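Local structure of beta-galactosidase/beta-glucuronidase (Faecalibacterium prausnitzii L2-6, 6MVF) at residues N55-M60 and K305-N310; V299-D304 and N534-G539; V600-D605 and A640-V645; W246-P251 and F287-E292. The protein binds flavin mononucleotide and is a family 2 glycoside hydrolase of a human gut bacterium, characterised as a beta-glucuronidase. All blocks are in the same frame, centred on the assembly; numbering follows the deposited sequence.

Interaction 1: residues N55-M60 and K305-N310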
loop_
_atom_site.group_PDB
_atom_site.type_symbol
_atom_site.label_atom_id
_atom_site.label_comp_id
_atom_site.label_asym_id
_atom_site.label_seq_id
_atom_site.Cartn_x
_atom_site.Cartn_y
_atom_site.Cartn_z
ATOM N N ASN A 55 7.056 32.659 0.898
ATOM C CA ASN A 55 7.137 33.145 2.272
ATOM C C ASN A 55 7.243 32.017 3.295
ATOM O O ASN A 55 7.026 32.256 4.487
ATOM C CB ASN A 55 5.934 34.038 2.617
ATOM C CG ASN A 55 5.842 35.284 1.741
ATOM O OD1 ASN A 55 4.787 35.591 1.163
ATOM N ND2 ASN A 55 6.953 36.000 1.629
ATOM N N ALA A 56 7.582 30.799 2.858
ATOM C CA ALA A 56 7.550 29.643 3.753
ATOM C C ALA A 56 8.492 29.803 4.932
ATOM O O ALA A 56 8.240 29.250 6.004
ATOM C CB ALA A 56 7.908 28.374 2.989
ATOM N N VAL A 57 9.592 30.523 4.758
ATOM C CA VAL A 57 10.532 30.773 5.841
ATOM C C VAL A 57 10.430 32.210 6.355
ATOM O O VAL A 57 10.237 32.426 7.552
ATOM C CB VAL A 57 11.974 30.418 5.420
ATOM C CG1 VAL A 57 12.954 30.724 6.539
ATOM C CG2 VAL A 57 12.027 28.952 5.037
ATOM N N ASP A 58 10.525 33.210 5.469
ATOM C CA ASP A 58 10.589 34.572 6.006
ATOM C C ASP A 58 9.252 35.017 6.602
ATOM O O ASP A 58 9.230 35.938 7.428
ATOM C CB ASP A 58 11.107 35.567 4.949
ATOM C CG ASP A 58 10.141 35.788 3.779
ATOM O OD1 ASP A 58 9.109 35.084 3.678
ATOM O OD2 ASP A 58 10.429 36.683 2.940
ATOM N N GLY A 59 8.151 34.353 6.235
ATOM C CA GLY A 59 6.838 34.603 6.804
ATOM C C GLY A 59 6.687 34.159 8.249
ATOM O O GLY A 59 5.645 34.441 8.856
ATOM N N MET A 60 7.712 33.492 8.819
ATOM C CA MET A 60 7.626 33.055 10.209
ATOM C C MET A 60 8.971 32.917 10.930
ATOM O O MET A 60 9.001 32.354 12.038
ATOM C CB MET A 60 6.858 31.728 10.275
ATOM C CG MET A 60 7.623 30.486 9.848
ATOM S SD MET A 60 6.539 29.040 10.002
ATOM C CE MET A 60 5.546 29.176 8.529
ATOM N N LYS A 305 2.370 25.770 8.805
ATOM C CA LYS A 305 3.146 24.785 9.556
ATOM C C LYS A 305 4.615 25.168 9.483
ATOM O O LYS A 305 5.040 25.804 8.516
ATOM C CB LYS A 305 2.930 23.381 9.000
ATOM C CG LYS A 305 3.230 22.259 9.948
ATOM C CD LYS A 305 2.762 20.929 9.323
ATOM C CE LYS A 305 3.145 19.752 10.185
ATOM N NZ LYS A 305 2.506 18.483 9.743
ATOM N N LEU A 306 5.387 24.767 10.505
ATOM C CA LEU A 306 6.768 25.215 10.693
ATOM C C LEU A 306 7.618 25.145 9.428
ATOM O O LEU A 306 7.941 24.055 8.949
ATOM C CB LEU A 306 7.460 24.412 11.795
ATOM C CG LEU A 306 8.864 24.936 12.155
ATOM C CD1 LEU A 306 8.782 26.317 12.761
ATOM C CD2 LEU A 306 9.595 24.012 13.107
ATOM N N TYR A 307 7.984 26.325 8.906
ATOM C CA TYR A 307 8.824 26.549 7.722
ATOM C C TYR A 307 8.263 25.910 6.461
ATOM O O TYR A 307 8.994 25.684 5.498
ATOM C CB TYR A 307 10.275 26.111 7.964
ATOM C CG TYR A 307 10.854 26.824 9.161
ATOM C CD1 TYR A 307 10.708 28.196 9.303
ATOM C CD2 TYR A 307 11.486 26.119 10.181
ATOM C CE1 TYR A 307 11.204 28.851 10.406
ATOM C CE2 TYR A 307 11.993 26.757 11.282
ATOM C CZ TYR A 307 11.845 28.130 11.401
ATOM O OH TYR A 307 12.347 28.783 12.518
ATOM N N LYS A 308 6.967 25.657 6.422
ATOM C CA LYS A 308 6.278 25.337 5.182
ATOM C C LYS A 308 5.403 26.480 4.704
ATOM O O LYS A 308 4.767 26.347 3.646
ATOM C CB LYS A 308 5.387 24.101 5.346
ATOM C CG LYS A 308 6.063 22.788 5.360
ATOM C CD LYS A 308 5.000 21.754 5.608
ATOM C CE LYS A 308 5.566 20.362 5.510
ATOM N NZ LYS A 308 4.545 19.437 4.933
ATOM N N GLY A 309 5.318 27.572 5.470
ATOM C CA GLY A 309 4.313 28.589 5.193
ATOM C C GLY A 309 2.931 27.981 5.278
ATOM O O GLY A 309 2.649 27.153 6.153
ATOM N N ASN A 310 2.066 28.358 4.334
ATOM C CA ASN A 310 0.753 27.744 4.179
ATOM C C ASN A 310 0.728 26.661 3.084
ATOM O O ASN A 310 -0.355 26.270 2.615
ATOM C CB ASN A 310 -0.294 28.821 3.899
ATOM C CG ASN A 310 0.040 29.651 2.678
ATOM O OD1 ASN A 310 1.039 29.404 1.997
ATOM N ND2 ASN A 310 -0.806 30.638 2.383
#
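Ala56 O is met by two groups of the 305-310 loop: the backbone N of Gly309 gives it a weak hydrogen bond, 3.4 Å from N to O, and CA of Tyr307 turns a C-H toward it at 3.3 Å from CA to O. Beside it, Ala56 CB rests on the peptide between Lys308 and Gly309. The other hold is Met60. Its SD takes the backbone N-H of Tyr307 in a weak but nearly straight bond, N to SD 3.3 Å and 166° at the hydrogen. The chain bends at chi3 (79°), which carries CE past the sulfur to lie 3.4 Å from Lys305 O and close to Gly309 N. This contact joins the sugar-binding domain to the TIM barrel of the family 2 fold, at a loop in which Lys308 and Gly309 both face Lys305 as a classic beta bulge. The Met60 sulfur makes an oblique Met-aromatic contact with Tyr307, 5.1 Å from SD to the ring centroid, while Met60 CG lies 3.9 Å from Tyr307 CD1. Past the ring, Tyr307 OH is hydrogen-bonded to Glu265 of the second subunit, and Val57 packs on Pro83 of that subunit.

Interaction 2: residues V299-D304 and N534-G539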
loop_
_atom_site.group_PDB
_atom_site.type_symbol
_atom_site.label_atom_id
_atom_site.label_comp_id
_atom_site.label_asym_id
_atom_site.label_seq_id
_atom_site.Cartn_x
_atom_site.Cartn_y
_atom_site.Cartn_z
ATOM N N VAL A 299 -11.890 24.872 18.977
ATOM C CA VAL A 299 -10.655 25.602 18.721
ATOM C C VAL A 299 -10.757 26.275 17.358
ATOM O O VAL A 299 -11.621 25.959 16.542
ATOM C CB VAL A 299 -9.410 24.662 18.784
ATOM C CG1 VAL A 299 -9.349 23.924 20.097
ATOM C CG2 VAL A 299 -9.438 23.646 17.668
ATOM N N SER A 300 -9.864 27.224 17.122
ATOM C CA SER A 300 -9.611 27.770 15.799
ATOM C C SER A 300 -8.328 27.162 15.264
ATOM O O SER A 300 -7.522 26.617 16.024
ATOM C CB SER A 300 -9.504 29.292 15.847
ATOM O OG SER A 300 -10.756 29.862 16.230
ATOM N N ARG A 301 -8.145 27.256 13.945
ATOM C CA ARG A 301 -7.006 26.629 13.279
ATOM C C ARG A 301 -6.604 27.477 12.086
ATOM O O ARG A 301 -7.431 27.726 11.207
ATOM C CB ARG A 301 -7.363 25.200 12.833
ATOM C CG ARG A 301 -6.229 24.397 12.180
ATOM C CD ARG A 301 -6.444 24.188 10.678
ATOM N NE ARG A 301 -5.330 23.460 10.068
ATOM C CZ ARG A 301 -5.214 23.190 8.765
ATOM N NH1 ARG A 301 -6.147 23.587 7.902
ATOM N NH2 ARG A 301 -4.170 22.498 8.320
ATOM N N HIS A 302 -5.347 27.923 12.058
ATOM C CA HIS A 302 -4.756 28.568 10.891
ATOM C C HIS A 302 -4.136 27.504 9.970
ATOM O O HIS A 302 -4.001 26.337 10.351
ATOM C CB HIS A 302 -3.721 29.599 11.336
ATOM C CG HIS A 302 -4.240 30.999 11.378
ATOM N ND1 HIS A 302 -4.795 31.617 10.279
ATOM C CD2 HIS A 302 -4.269 31.910 12.379
ATOM C CE1 HIS A 302 -5.161 32.844 10.605
ATOM N NE2 HIS A 302 -4.844 33.051 11.872
ATOM N N GLN A 303 -3.761 27.902 8.736
ATOM C CA GLN A 303 -3.385 26.920 7.713
ATOM C C GLN A 303 -1.868 26.843 7.432
ATOM O O GLN A 303 -1.447 26.527 6.316
ATOM C CB GLN A 303 -4.163 27.184 6.423
ATOM C CG GLN A 303 -3.703 28.368 5.625
ATOM C CD GLN A 303 -4.490 28.543 4.328
ATOM O OE1 GLN A 303 -5.208 27.645 3.898
ATOM N NE2 GLN A 303 -4.351 29.711 3.702
ATOM N N ASP A 304 -1.025 27.054 8.435
ATOM C CA ASP A 304 0.408 27.065 8.205
ATOM C C ASP A 304 1.092 26.032 9.094
ATOM O O ASP A 304 0.488 25.474 10.010
ATOM C CB ASP A 304 0.997 28.477 8.416
ATOM C CG ASP A 304 0.794 29.028 9.846
ATOM O OD1 ASP A 304 0.098 28.402 10.678
ATOM O OD2 ASP A 304 1.347 30.111 10.134
ATOM N N ASN A 534 -5.356 29.736 19.984
ATOM C CA ASN A 534 -5.635 29.047 18.725
ATOM C C ASN A 534 -5.171 27.586 18.977
ATOM O O ASN A 534 -4.535 27.321 19.999
ATOM C CB ASN A 534 -4.882 29.753 17.561
ATOM C CG ASN A 534 -5.143 29.137 16.190
ATOM O OD1 ASN A 534 -4.619 28.078 15.863
ATOM N ND2 ASN A 534 -5.922 29.832 15.363
ATOM N N MET A 535 -5.501 26.636 18.087
ATOM C CA MET A 535 -5.060 25.256 18.296
ATOM C C MET A 535 -3.545 25.151 18.264
ATOM O O MET A 535 -2.940 24.456 19.095
ATOM C CB MET A 535 -5.651 24.323 17.232
ATOM C CG MET A 535 -5.296 22.865 17.438
ATOM S SD MET A 535 -5.960 22.100 18.950
ATOM C CE MET A 535 -5.109 20.523 18.952
ATOM N N PHE A 536 -2.923 25.809 17.288
ATOM C CA PHE A 536 -1.491 25.758 17.071
ATOM C C PHE A 536 -0.951 27.175 17.069
ATOM O O PHE A 536 -1.614 28.085 16.557
ATOM C CB PHE A 536 -1.137 25.104 15.730
ATOM C CG PHE A 536 -1.792 23.793 15.504
ATOM C CD1 PHE A 536 -1.338 22.649 16.164
ATOM C CD2 PHE A 536 -2.855 23.687 14.630
ATOM C CE1 PHE A 536 -1.953 21.416 15.954
ATOM C CE2 PHE A 536 -3.484 22.450 14.409
ATOM C CZ PHE A 536 -3.040 21.318 15.073
ATOM N N ASP A 537 0.246 27.360 17.649
ATOM C CA ASP A 537 1.069 28.503 17.292
ATOM C C ASP A 537 1.047 28.679 15.771
ATOM O O ASP A 537 0.989 27.703 15.016
ATOM C CB ASP A 537 2.507 28.295 17.775
ATOM C CG ASP A 537 2.617 27.914 19.278
ATOM O OD1 ASP A 537 1.821 28.371 20.121
ATOM O OD2 ASP A 537 3.554 27.151 19.620
ATOM N N PHE A 538 1.060 29.923 15.302
ATOM C CA PHE A 538 1.032 30.164 13.862
ATOM C C PHE A 538 1.923 31.362 13.552
ATOM O O PHE A 538 2.323 32.103 14.459
ATOM C CB PHE A 538 -0.414 30.354 13.349
ATOM C CG PHE A 538 -1.166 31.510 13.997
ATOM C CD1 PHE A 538 -1.860 31.335 15.175
ATOM C CD2 PHE A 538 -1.188 32.761 13.411
ATOM C CE1 PHE A 538 -2.549 32.377 15.764
ATOM C CE2 PHE A 538 -1.892 33.795 13.985
ATOM C CZ PHE A 538 -2.569 33.607 15.163
ATOM N N GLY A 539 2.224 31.561 12.269
ATOM C CA GLY A 539 3.193 32.570 11.857
ATOM C C GLY A 539 2.613 33.971 11.688
ATOM O O GLY A 539 1.607 34.163 10.997
HETATM O O HOH W 1 -0.609 32.080 9.663
#
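His302 reaches over Phe538, starting with its CB, which lies 3.9 Å from Phe538 CB. CG comes next, above the near rim of the phenyl ring. CD2 is the atom that settles on the face, 3.3 Å above the ring plane and over its centre. NE2 ends above the rim on the CD2/CE2 side, 3.7 Å from Phe538 CE2. The two rings are tilted by 47°, so only the CD2 corner of the imidazole comes down on the phenyl face. On the other flank of the imidazole, ND1 is hydrogen-bonded to Tyr337. Phe538 CG sits between its own backbone N and carbonyl carbon (chi1 59°), which brings the ring under the histidine.

Both segments run on from neighbouring barrel strands: 292-300 and 529-532 lie side by side in parallel and close the TIM barrel, and the contact is made where they end. The peptide before Asn534 is cis, as in many clan GH-A hydrolases. Met535 N crosses to Ser300 O at 2.9 Å, while Asn534 OD1 receives Phe536 N on a lone pair in its carbonyl plane, forming an Asx turn.

At the other end of the contact, Asp304 OD2 uses its syn lone pair for Gly539 N, 2.7 Å away with 166° at the hydrogen. The same oxygen is hydrogen-bonded to Tyr156 OH and also accepts a hydrogen bond from a water, which makes a weak second bond to Gly539 O. Asp304 OD1 lies against Phe538 CB, and Val299 CG2 packs on Met535 CB at 3.9 Å.

Interaction 3: residues V600-D605 and A640-V645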
loop_
_atom_site.group_PDB
_atom_site.type_symbol
_atom_site.label_atom_id
_atom_site.label_comp_id
_atom_site.label_asym_id
_atom_site.label_seq_id
_atom_site.Cartn_x
_atom_site.Cartn_y
_atom_site.Cartn_z
ATOM N N VAL A 600 -2.075 17.812 38.273
ATOM C CA VAL A 600 -2.516 16.724 37.405
ATOM C C VAL A 600 -3.865 17.081 36.784
ATOM O O VAL A 600 -4.777 17.569 37.463
ATOM C CB VAL A 600 -2.599 15.372 38.148
ATOM C CG1 VAL A 600 -3.029 14.298 37.194
ATOM C CG2 VAL A 600 -1.269 15.007 38.750
ATOM N N TYR A 601 -3.978 16.838 35.481
ATOM C CA TYR A 601 -5.236 16.899 34.750
ATOM C C TYR A 601 -5.704 15.483 34.432
ATOM O O TYR A 601 -4.901 14.633 34.034
ATOM C CB TYR A 601 -5.067 17.682 33.452
ATOM C CG TYR A 601 -4.495 19.056 33.654
ATOM C CD1 TYR A 601 -4.971 19.876 34.667
ATOM C CD2 TYR A 601 -3.475 19.533 32.842
ATOM C CE1 TYR A 601 -4.469 21.141 34.858
ATOM C CE2 TYR A 601 -2.949 20.807 33.034
ATOM C CZ TYR A 601 -3.462 21.600 34.048
ATOM O OH TYR A 601 -2.976 22.869 34.259
ATOM N N SER A 602 -6.999 15.228 34.615
ATOM C CA SER A 602 -7.542 13.905 34.335
ATOM C C SER A 602 -9.042 14.001 34.089
ATOM O O SER A 602 -9.725 14.832 34.691
ATOM C CB SER A 602 -7.257 12.936 35.484
ATOM O OG SER A 602 -7.716 11.651 35.120
ATOM N N ASN A 603 -9.546 13.149 33.198
ATOM C CA ASN A 603 -10.984 12.972 33.097
ATOM C C ASN A 603 -11.496 11.863 34.016
ATOM O O ASN A 603 -12.686 11.556 34.004
ATOM C CB ASN A 603 -11.423 12.746 31.634
ATOM C CG ASN A 603 -10.712 11.607 30.960
ATOM O OD1 ASN A 603 -10.122 10.731 31.607
ATOM N ND2 ASN A 603 -10.775 11.598 29.639
ATOM N N GLN A 604 -10.627 11.273 34.818
ATOM C CA GLN A 604 -11.041 10.522 35.986
ATOM C C GLN A 604 -11.235 11.484 37.146
ATOM O O GLN A 604 -10.767 12.626 37.119
ATOM C CB GLN A 604 -9.992 9.477 36.350
ATOM C CG GLN A 604 -9.441 8.752 35.156
ATOM C CD GLN A 604 -10.460 7.847 34.486
ATOM O OE1 GLN A 604 -10.475 6.641 34.715
ATOM N NE2 GLN A 604 -11.292 8.421 33.630
ATOM N N ASP A 605 -11.928 11.022 38.179
ATOM C CA ASP A 605 -12.213 11.905 39.299
ATOM C C ASP A 605 -11.334 11.648 40.517
ATOM O O ASP A 605 -11.385 12.428 41.472
ATOM C CB ASP A 605 -13.684 11.795 39.690
ATOM C CG ASP A 605 -14.611 12.206 38.570
ATOM O OD1 ASP A 605 -14.291 13.209 37.874
ATOM O OD2 ASP A 605 -15.648 11.514 38.388
ATOM N N ALA A 640 1.384 9.614 38.654
ATOM C CA ALA A 640 -0.021 9.856 38.952
ATOM C C ALA A 640 -0.831 8.665 38.457
ATOM O O ALA A 640 -0.723 8.276 37.289
ATOM C CB ALA A 640 -0.512 11.160 38.330
ATOM N N VAL A 641 -1.612 8.074 39.364
ATOM C CA VAL A 641 -2.434 6.904 39.101
ATOM C C VAL A 641 -3.887 7.355 39.140
ATOM O O VAL A 641 -4.419 7.692 40.204
ATOM C CB VAL A 641 -2.180 5.785 40.118
ATOM C CG1 VAL A 641 -3.122 4.628 39.861
ATOM C CG2 VAL A 641 -0.738 5.324 40.044
ATOM N N ALA A 642 -4.526 7.392 37.979
ATOM C CA ALA A 642 -5.961 7.621 37.944
ATOM C C ALA A 642 -6.618 6.257 38.065
ATOM O O ALA A 642 -6.261 5.490 38.961
ATOM C CB ALA A 642 -6.370 8.367 36.677
ATOM N N ASP A 643 -7.543 5.907 37.181
ATOM C CA ASP A 643 -8.182 4.610 37.370
ATOM C C ASP A 643 -7.438 3.548 36.573
ATOM O O ASP A 643 -6.658 2.776 37.139
ATOM C CB ASP A 643 -9.659 4.674 36.990
ATOM C CG ASP A 643 -10.378 3.354 37.212
ATOM O OD1 ASP A 643 -11.459 3.144 36.611
ATOM O OD2 ASP A 643 -9.847 2.518 37.979
ATOM N N THR A 644 -7.649 3.508 35.262
ATOM C CA THR A 644 -6.961 2.556 34.401
ATOM C C THR A 644 -5.758 3.158 33.691
ATOM O O THR A 644 -5.162 2.491 32.840
ATOM C CB THR A 644 -7.930 1.991 33.359
ATOM O OG1 THR A 644 -8.613 3.076 32.702
ATOM C CG2 THR A 644 -8.935 1.054 34.025
ATOM N N VAL A 645 -5.407 4.402 33.986
ATOM C CA VAL A 645 -4.331 5.084 33.284
ATOM C C VAL A 645 -3.351 5.612 34.314
ATOM O O VAL A 645 -3.712 5.874 35.465
ATOM C CB VAL A 645 -4.855 6.224 32.387
ATOM C CG1 VAL A 645 -5.528 5.640 31.185
ATOM C CG2 VAL A 645 -5.830 7.103 33.160
#
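Gln604 and Asp643 meet with their side chains at about a right angle, although the amide and carboxylate planes are only 16° apart. It is the CB of the aspartate that the amide touches: Gln604 OE1 lies 3.1 Å from Asp643 CB, while the carboxylate oxygens stay further off. The glutamine gets there by a bend at chi2 (-68°), which swings its amide from the direction of CB and CG across to residue 643. The elbow of that bend rests on a methyl group, with Gln604 CG 3.4 Å from Ala642 CB. On the far side of the amide, NE2 makes a weak hydrogen bond to Asn603 OD1.

Ser602 stands next to Gln604 and shares the same methyl, its OG 3.9 Å from Ala642 CB. That hydroxyl oxygen accepts Gln604 N at 3.0 Å, closing an ST turn, and is also hydrogen-bonded to Met580 O. Within 640-645, Ala642 N donates to Val645 O at 3.0 Å and so ties up the turn between strands 635-641 and 646-654. Deeper in, Val600 points both methyls at Ala640: CG2 is 3.9 Å from Ala640 CB and CG1 slightly further. Val581 of strand 581-583 touches Val600, Ala642 and Val645.

Strand 596-602 belongs to one sheet and strand 635-641 to another, so these side chains meet between the two facing sheets of the beta-sandwich domain that follows the barrel.

Interaction 4: residues W246-P251 and F287-E292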
loop_
_atom_site.group_PDB
_atom_site.type_symbol
_atom_site.label_atom_id
_atom_site.label_comp_id
_atom_site.label_asym_id
_atom_site.label_seq_id
_atom_site.Cartn_x
_atom_site.Cartn_y
_atom_site.Cartn_z
ATOM N N TRP A 246 -25.756 12.499 10.132
ATOM C CA TRP A 246 -24.414 13.018 10.387
ATOM C C TRP A 246 -24.375 13.792 11.713
ATOM O O TRP A 246 -25.232 14.647 11.970
ATOM C CB TRP A 246 -23.984 13.927 9.226
ATOM C CG TRP A 246 -22.563 14.415 9.328
ATOM C CD1 TRP A 246 -21.467 13.861 8.738
ATOM C CD2 TRP A 246 -22.082 15.539 10.083
ATOM N NE1 TRP A 246 -20.336 14.568 9.066
ATOM C CE2 TRP A 246 -20.688 15.600 9.898
ATOM C CE3 TRP A 246 -22.694 16.499 10.896
ATOM C CZ2 TRP A 246 -19.895 16.588 10.494
ATOM C CZ3 TRP A 246 -21.912 17.474 11.477
ATOM C CH2 TRP A 246 -20.524 17.511 11.278
ATOM N N SER A 247 -23.377 13.499 12.551
ATOM C CA SER A 247 -23.079 14.343 13.712
ATOM C C SER A 247 -21.580 14.288 13.973
ATOM O O SER A 247 -20.862 13.509 13.353
ATOM C CB SER A 247 -23.868 13.915 14.957
ATOM O OG SER A 247 -23.317 12.746 15.540
ATOM N N MET A 248 -21.102 15.146 14.883
ATOM C CA MET A 248 -19.672 15.155 15.220
ATOM C C MET A 248 -19.226 13.825 15.813
ATOM O O MET A 248 -18.103 13.377 15.552
ATOM C CB MET A 248 -19.333 16.300 16.188
ATOM C CG MET A 248 -19.524 17.687 15.581
ATOM S SD MET A 248 -21.252 18.248 15.585
ATOM C CE MET A 248 -21.450 18.522 17.359
ATOM N N ASP A 249 -20.094 13.170 16.586
ATOM C CA ASP A 249 -19.760 11.866 17.145
ATOM C C ASP A 249 -19.882 10.722 16.129
ATOM O O ASP A 249 -19.099 9.765 16.188
ATOM C CB ASP A 249 -20.630 11.605 18.370
ATOM C CG ASP A 249 -20.085 12.284 19.611
ATOM O OD1 ASP A 249 -18.863 12.608 19.635
ATOM O OD2 ASP A 249 -20.874 12.498 20.559
ATOM N N GLU A 250 -20.852 10.795 15.200
ATOM C CA GLU A 250 -21.063 9.797 14.144
ATOM C C GLU A 250 -21.172 10.501 12.797
ATOM O O GLU A 250 -22.279 10.759 12.307
ATOM C CB GLU A 250 -22.334 8.986 14.387
ATOM C CG GLU A 250 -22.280 7.972 15.517
ATOM C CD GLU A 250 -23.490 7.015 15.488
ATOM O OE1 GLU A 250 -23.533 6.105 14.607
ATOM O OE2 GLU A 250 -24.408 7.196 16.332
ATOM N N PRO A 251 -20.055 10.838 12.178
ATOM C CA PRO A 251 -20.129 11.602 10.912
ATOM C C PRO A 251 -20.446 10.736 9.696
ATOM O O PRO A 251 -19.638 10.593 8.772
ATOM C CB PRO A 251 -18.730 12.221 10.831
ATOM C CG PRO A 251 -17.872 11.170 11.487
ATOM C CD PRO A 251 -18.674 10.728 12.668
ATOM N N PHE A 287 -26.485 25.243 21.427
ATOM C CA PHE A 287 -26.468 24.488 20.179
ATOM C C PHE A 287 -27.069 23.094 20.364
ATOM O O PHE A 287 -26.801 22.415 21.360
ATOM C CB PHE A 287 -25.035 24.382 19.641
ATOM C CG PHE A 287 -24.914 23.580 18.391
ATOM C CD1 PHE A 287 -25.139 24.161 17.164
ATOM C CD2 PHE A 287 -24.577 22.237 18.443
ATOM C CE1 PHE A 287 -25.033 23.419 16.018
ATOM C CE2 PHE A 287 -24.467 21.491 17.303
ATOM C CZ PHE A 287 -24.701 22.081 16.086
ATOM N N SER A 288 -27.895 22.684 19.399
ATOM C CA SER A 288 -28.414 21.327 19.295
ATOM C C SER A 288 -28.176 20.830 17.885
ATOM O O SER A 288 -28.304 21.590 16.922
ATOM C CB SER A 288 -29.928 21.221 19.564
ATOM O OG SER A 288 -30.312 21.854 20.765
ATOM N N ILE A 289 -27.869 19.550 17.746
ATOM C CA ILE A 289 -27.815 18.942 16.426
ATOM C C ILE A 289 -28.651 17.672 16.466
ATOM O O ILE A 289 -28.562 16.898 17.427
ATOM C CB ILE A 289 -26.369 18.676 15.977
ATOM C CG1 ILE A 289 -26.361 17.996 14.605
ATOM C CG2 ILE A 289 -25.620 17.899 17.033
ATOM C CD1 ILE A 289 -24.980 17.995 13.941
ATOM N N ASN A 290 -29.520 17.502 15.463
ATOM C CA ASN A 290 -30.393 16.327 15.367
ATOM C C ASN A 290 -31.213 16.140 16.638
ATOM O O ASN A 290 -31.428 15.011 17.087
ATOM C CB ASN A 290 -29.591 15.053 15.057
ATOM C CG ASN A 290 -28.890 15.117 13.699
ATOM O OD1 ASN A 290 -29.436 15.661 12.736
ATOM N ND2 ASN A 290 -27.669 14.578 13.623
ATOM N N GLY A 291 -31.628 17.252 17.248
ATOM C CA GLY A 291 -32.515 17.216 18.389
ATOM C C GLY A 291 -31.867 17.003 19.742
ATOM O O GLY A 291 -32.585 16.916 20.744
ATOM N N GLU A 292 -30.551 16.912 19.820
ATOM C CA GLU A 292 -29.876 16.701 21.090
ATOM C C GLU A 292 -29.047 17.930 21.435
ATOM O O GLU A 292 -28.285 18.425 20.597
ATOM C CB GLU A 292 -28.993 15.454 21.046
ATOM C CG GLU A 292 -28.251 15.214 22.343
ATOM C CD GLU A 292 -27.750 13.787 22.498
ATOM O OE1 GLU A 292 -28.335 12.877 21.858
ATOM O OE2 GLU A 292 -26.771 13.581 23.261
#
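Asn290 and Trp246 supply the polar link: Asn290 ND2 donates to Trp246 O at 2.9 Å. The acceptor lies close to the asparagine amide plane, but the N-H comes in from above the Trp246 carbonyl plane, 47° out of it, and the bond is bent to 143° at the hydrogen. The other end of the amide is also held, since Asn290 OD1 accepts the backbone N of Ser278, so both ends of the group fix its rotation. Ser247 OG takes Glu250 N, an ST motif that shapes the loop facing the asparagine.

Asn290 sits in the type I' turn from Ile289 to Glu292, which joins strands 286-289 and 292-300. Phe287 also touches Leu392 and Phe393 of strand 391-398, consistent with a hairpin lying across the N-terminal end of the TIM barrel.

The apolar contacts gather round Ile289, whose nearly extended chain (chi1 178°) delivers CD1 to three residues. It meets the indole edge near the ring plane, 4.0 Å from Trp246 CZ3, and lies 4.1 Å from both Ser247 CA and Met248 SD. Met248, bent at chi2 and chi3, continues to Phe287, where its CE comes 4.2 Å from Phe287 CE2. Trp246 NE1 is hydrogen-bonded to Asp348 O.

In the fold
From the N terminus, residues 55-60 wait until 305-310 to find their partner, so interaction 1 closes a long loop of the sugar-binding and immunoglobulin-like regions. Interaction 4 (246-251 with 287-292) is nested inside it, tying the loop before strand 254-262 to the hairpin leading into the barrel. Interaction 2 opens at 299-304, before interaction 1 has closed, and ends at 534-539, so the two cross; they also touch, Gly309 against Asp304 and Met60 against Gly539. It joins the segments that leave the first and last barrel strands. Interaction 3 follows in series within the C-terminal sandwich, its centre about 29 Å from that of interaction 2.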